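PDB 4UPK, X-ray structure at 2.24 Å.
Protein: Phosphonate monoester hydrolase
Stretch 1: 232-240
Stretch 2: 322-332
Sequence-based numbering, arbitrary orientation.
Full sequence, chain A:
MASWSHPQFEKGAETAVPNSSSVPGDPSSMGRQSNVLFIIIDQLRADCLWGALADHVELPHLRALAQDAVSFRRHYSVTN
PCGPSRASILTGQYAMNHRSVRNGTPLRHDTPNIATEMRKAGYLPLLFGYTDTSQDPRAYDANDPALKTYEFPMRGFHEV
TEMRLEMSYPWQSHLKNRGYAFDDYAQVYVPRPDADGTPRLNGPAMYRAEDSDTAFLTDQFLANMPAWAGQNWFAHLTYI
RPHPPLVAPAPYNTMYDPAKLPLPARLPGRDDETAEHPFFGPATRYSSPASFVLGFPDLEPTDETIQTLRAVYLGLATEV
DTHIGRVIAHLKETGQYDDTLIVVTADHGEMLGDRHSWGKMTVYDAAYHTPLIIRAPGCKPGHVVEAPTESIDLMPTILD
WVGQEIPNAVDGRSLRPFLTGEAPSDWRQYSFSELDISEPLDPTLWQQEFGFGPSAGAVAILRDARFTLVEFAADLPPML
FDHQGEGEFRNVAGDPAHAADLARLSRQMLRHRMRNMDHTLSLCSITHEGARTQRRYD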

# COMPACT_ATOMS: atom_id res chain seq x y z
N ASN A 232 -10.15 -11.26 -27.10
CA ASN A 232 -8.95 -10.44 -27.29
C ASN A 232 -7.86 -10.96 -26.38
O ASN A 232 -8.01 -10.90 -25.16
CB ASN A 232 -9.24 -8.97 -27.03
CG ASN A 232 -10.07 -8.29 -28.09
OD1 ASN A 232 -10.45 -8.87 -29.11
ND2 ASN A 232 -10.35 -7.02 -27.87
N TRP A 233 -6.81 -11.53 -26.95
CA TRP A 233 -5.73 -12.07 -26.15
C TRP A 233 -4.43 -11.32 -26.34
O TRP A 233 -4.23 -10.66 -27.36
CB TRP A 233 -5.55 -13.62 -26.34
CG TRP A 233 -5.43 -14.08 -27.75
CD1 TRP A 233 -6.38 -14.71 -28.49
CD2 TRP A 233 -4.26 -14.01 -28.58
NE1 TRP A 233 -5.90 -15.00 -29.74
CE2 TRP A 233 -4.60 -14.58 -29.83
CE3 TRP A 233 -2.96 -13.49 -28.41
CZ2 TRP A 233 -3.70 -14.64 -30.89
CZ3 TRP A 233 -2.06 -13.57 -29.46
CH2 TRP A 233 -2.43 -14.16 -30.68
N PHE A 234 -3.55 -11.42 -25.33
CA PHE A 234 -2.19 -10.90 -25.29
C PHE A 234 -1.30 -12.06 -24.81
O PHE A 234 -1.39 -12.48 -23.65
CB PHE A 234 -2.09 -9.65 -24.37
CG PHE A 234 -0.71 -9.10 -24.10
CD1 PHE A 234 0.30 -9.18 -25.07
CD2 PHE A 234 -0.43 -8.44 -22.91
CE1 PHE A 234 1.58 -8.66 -24.82
CE2 PHE A 234 0.85 -7.92 -22.66
CZ PHE A 234 1.84 -8.01 -23.62
N ALA A 235 -0.47 -12.59 -25.73
CA ALA A 235 0.43 -13.70 -25.47
C ALA A 235 1.86 -13.24 -25.66
O ALA A 235 2.19 -12.60 -26.68
CB ALA A 235 0.13 -14.88 -26.38
N HIS A 236 2.69 -13.55 -24.66
CA HIS A 236 4.10 -13.22 -24.62
C HIS A 236 4.89 -14.52 -24.62
O HIS A 236 4.86 -15.27 -23.65
CB HIS A 236 4.45 -12.30 -23.41
CG HIS A 236 5.84 -11.73 -23.47
ND1 HIS A 236 6.49 -11.51 -24.68
CD2 HIS A 236 6.65 -11.33 -22.47
CE1 HIS A 236 7.65 -10.97 -24.37
NE2 HIS A 236 7.80 -10.86 -23.06
N LEU A 237 5.58 -14.80 -25.74
CA LEU A 237 6.32 -16.05 -25.96
C LEU A 237 7.82 -15.72 -26.12
O LEU A 237 8.21 -14.89 -26.95
CB LEU A 237 5.70 -16.79 -27.16
CG LEU A 237 6.36 -18.05 -27.76
CD1 LEU A 237 6.13 -19.28 -26.91
CD2 LEU A 237 5.81 -18.31 -29.15
N THR A 238 8.65 -16.34 -25.25
CA THR A 238 10.08 -16.09 -25.08
C THR A 238 10.97 -17.32 -25.26
O THR A 238 11.06 -18.18 -24.37
CB THR A 238 10.32 -15.42 -23.71
OG1 THR A 238 9.89 -16.33 -22.70
CG2 THR A 238 9.58 -14.08 -23.55
N TYR A 239 11.66 -17.37 -26.39
CA TYR A 239 12.60 -18.43 -26.73
C TYR A 239 13.98 -18.04 -26.26
O TYR A 239 14.49 -16.99 -26.64
CB TYR A 239 12.64 -18.65 -28.25
CG TYR A 239 11.35 -19.16 -28.85
CD1 TYR A 239 11.00 -20.50 -28.75
CD2 TYR A 239 10.51 -18.31 -29.56
CE1 TYR A 239 9.83 -20.99 -29.33
CE2 TYR A 239 9.34 -18.78 -30.16
CZ TYR A 239 9.01 -20.13 -30.04
OH TYR A 239 7.89 -20.65 -30.63
N ILE A 240 14.59 -18.89 -25.44
CA ILE A 240 15.93 -18.72 -24.92
C ILE A 240 16.96 -18.91 -26.02
O ILE A 240 17.89 -18.12 -26.12
CB ILE A 240 16.20 -19.62 -23.66
CG1 ILE A 240 17.54 -19.25 -22.96
CG2 ILE A 240 16.08 -21.12 -23.95
CD1 ILE A 240 17.57 -17.77 -22.40
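Stretch 2 322-332: THIGRVIAHLK

Residues 322-332 form a continuous stretch of α-helix, part of a longer helix that extends in both directions, and pack along the strand 234-239. The two elements run nearly antiparallel, with an angle of 166° between their N-to-C directions and a closest approach of 11.7 Å between axes. The register follows from this direction: the CA atoms of Tyr239 and Ile324 lie 9.8 Å apart, those of Leu237 and Val327 10.0 Å, and those of Trp233 and Leu331 12.1 Å.

Tyr239 covers the most surface of any residue in the contact. With chi1 in the m well, its ring reaches the N-terminal part of this helical stretch, where CE2 approaches CG1 of Ile324 to 3.7 Å in an oblique arrangement. Ile324 has its CA-to-CB bond sideways to the strand, but its m,t rotamer brings the end of the side chain nearer. The tyrosine hydroxyl extends further along the helix: Tyr239 OH lies 3.9 Å from Val327 CG2 and 4.2 Å from His323 O, the latter too far for a hydrogen bond. The hydroxyl is instead satisfied elsewhere in the structure.

Val327, one turn on from His323, points toward the strand. Its CG2 also lies 4.0 Å from CD2 of Leu237, so that one methyl group meets both Leu237 and the tyrosine. A further turn along, Leu331 CD2 packs against the edge of the Trp233 indole, 3.7 Å from CZ2.

No hydrogen bond links the two stretches; the contact, which buries 232 Å² in total, rests largely on apolar packing. The alternation of the strand leaves Phe234, His236 and Thr238 out of reach of the helix. On the helix, Arg326 is likewise out of reach, and its NH1 donates a 2.8 Å hydrogen bond to ND1 of His323, whose imidazole leads away from the strand.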

# COMPACT_ATOMS: atom_id res chain seq x y z
N THR A 322 11.79 -22.57 -37.44
CA THR A 322 10.83 -23.65 -37.79
C THR A 322 9.62 -23.64 -36.86
O THR A 322 8.50 -23.77 -37.33
CB THR A 322 11.51 -25.04 -37.78
OG1 THR A 322 12.71 -25.02 -38.57
CG2 THR A 322 10.60 -26.17 -38.25
N HIS A 323 9.85 -23.49 -35.54
CA HIS A 323 8.79 -23.44 -34.55
C HIS A 323 7.95 -22.16 -34.59
O HIS A 323 6.76 -22.24 -34.30
CB HIS A 323 9.30 -23.81 -33.14
CG HIS A 323 9.64 -25.26 -33.05
ND1 HIS A 323 8.66 -26.22 -32.94
CD2 HIS A 323 10.84 -25.88 -33.16
CE1 HIS A 323 9.29 -27.38 -32.95
NE2 HIS A 323 10.60 -27.23 -33.08
N ILE A 324 8.52 -21.02 -35.01
CA ILE A 324 7.80 -19.74 -35.16
C ILE A 324 6.82 -19.85 -36.35
O ILE A 324 5.73 -19.29 -36.30
CB ILE A 324 8.76 -18.49 -35.23
CG1 ILE A 324 9.29 -18.17 -33.83
CG2 ILE A 324 8.08 -17.22 -35.86
CD1 ILE A 324 10.37 -17.07 -33.75
N GLY A 325 7.19 -20.63 -37.38
CA GLY A 325 6.33 -20.94 -38.52
C GLY A 325 5.04 -21.64 -38.11
O GLY A 325 3.98 -21.37 -38.67
N ARG A 326 5.11 -22.50 -37.09
CA ARG A 326 3.97 -23.22 -36.51
C ARG A 326 3.04 -22.26 -35.79
O ARG A 326 1.84 -22.48 -35.80
CB ARG A 326 4.44 -24.30 -35.53
CG ARG A 326 5.21 -25.47 -36.13
CD ARG A 326 5.83 -26.29 -35.00
NE ARG A 326 4.82 -27.01 -34.24
CZ ARG A 326 4.95 -27.43 -32.99
NH1 ARG A 326 6.06 -27.18 -32.31
NH2 ARG A 326 3.96 -28.10 -32.40
N VAL A 327 3.60 -21.23 -35.10
CA VAL A 327 2.87 -20.19 -34.37
C VAL A 327 2.09 -19.33 -35.39
O VAL A 327 0.90 -19.07 -35.20
CB VAL A 327 3.80 -19.34 -33.46
CG1 VAL A 327 3.04 -18.19 -32.80
CG2 VAL A 327 4.48 -20.21 -32.40
N ILE A 328 2.75 -18.92 -36.50
CA ILE A 328 2.15 -18.17 -37.60
C ILE A 328 1.04 -19.00 -38.25
O ILE A 328 -0.04 -18.47 -38.44
CB ILE A 328 3.21 -17.67 -38.65
CG1 ILE A 328 4.27 -16.71 -38.02
CG2 ILE A 328 2.55 -17.07 -39.91
CD1 ILE A 328 3.72 -15.40 -37.28
N ALA A 329 1.32 -20.30 -38.58
CA ALA A 329 0.36 -21.23 -39.19
C ALA A 329 -0.91 -21.35 -38.36
O ALA A 329 -2.00 -21.36 -38.93
CB ALA A 329 0.99 -22.61 -39.41
N HIS A 330 -0.78 -21.39 -37.01
CA HIS A 330 -1.91 -21.42 -36.08
C HIS A 330 -2.81 -20.19 -36.25
O HIS A 330 -4.03 -20.33 -36.21
CB HIS A 330 -1.41 -21.50 -34.62
CG HIS A 330 -2.51 -21.37 -33.60
ND1 HIS A 330 -3.43 -22.39 -33.39
CD2 HIS A 330 -2.84 -20.32 -32.82
CE1 HIS A 330 -4.27 -21.94 -32.48
NE2 HIS A 330 -3.96 -20.70 -32.10
N LEU A 331 -2.21 -18.99 -36.37
CA LEU A 331 -2.94 -17.73 -36.52
C LEU A 331 -3.72 -17.70 -37.84
O LEU A 331 -4.87 -17.28 -37.85
CB LEU A 331 -2.01 -16.52 -36.44
CG LEU A 331 -1.29 -16.22 -35.11
CD1 LEU A 331 -0.45 -15.01 -35.25
CD2 LEU A 331 -2.27 -16.03 -33.95
N LYS A 332 -3.08 -18.16 -38.94
CA LYS A 332 -3.68 -18.25 -40.27
C LYS A 332 -4.84 -19.24 -40.28
O LYS A 332 -5.91 -18.92 -40.80
CB LYS A 332 -2.63 -18.64 -41.32
CG LYS A 332 -1.45 -17.65 -41.39
CD LYS A 332 -1.11 -17.27 -42.81
CE LYS A 332 0.01 -16.27 -42.85
NZ LYS A 332 0.24 -15.79 -44.23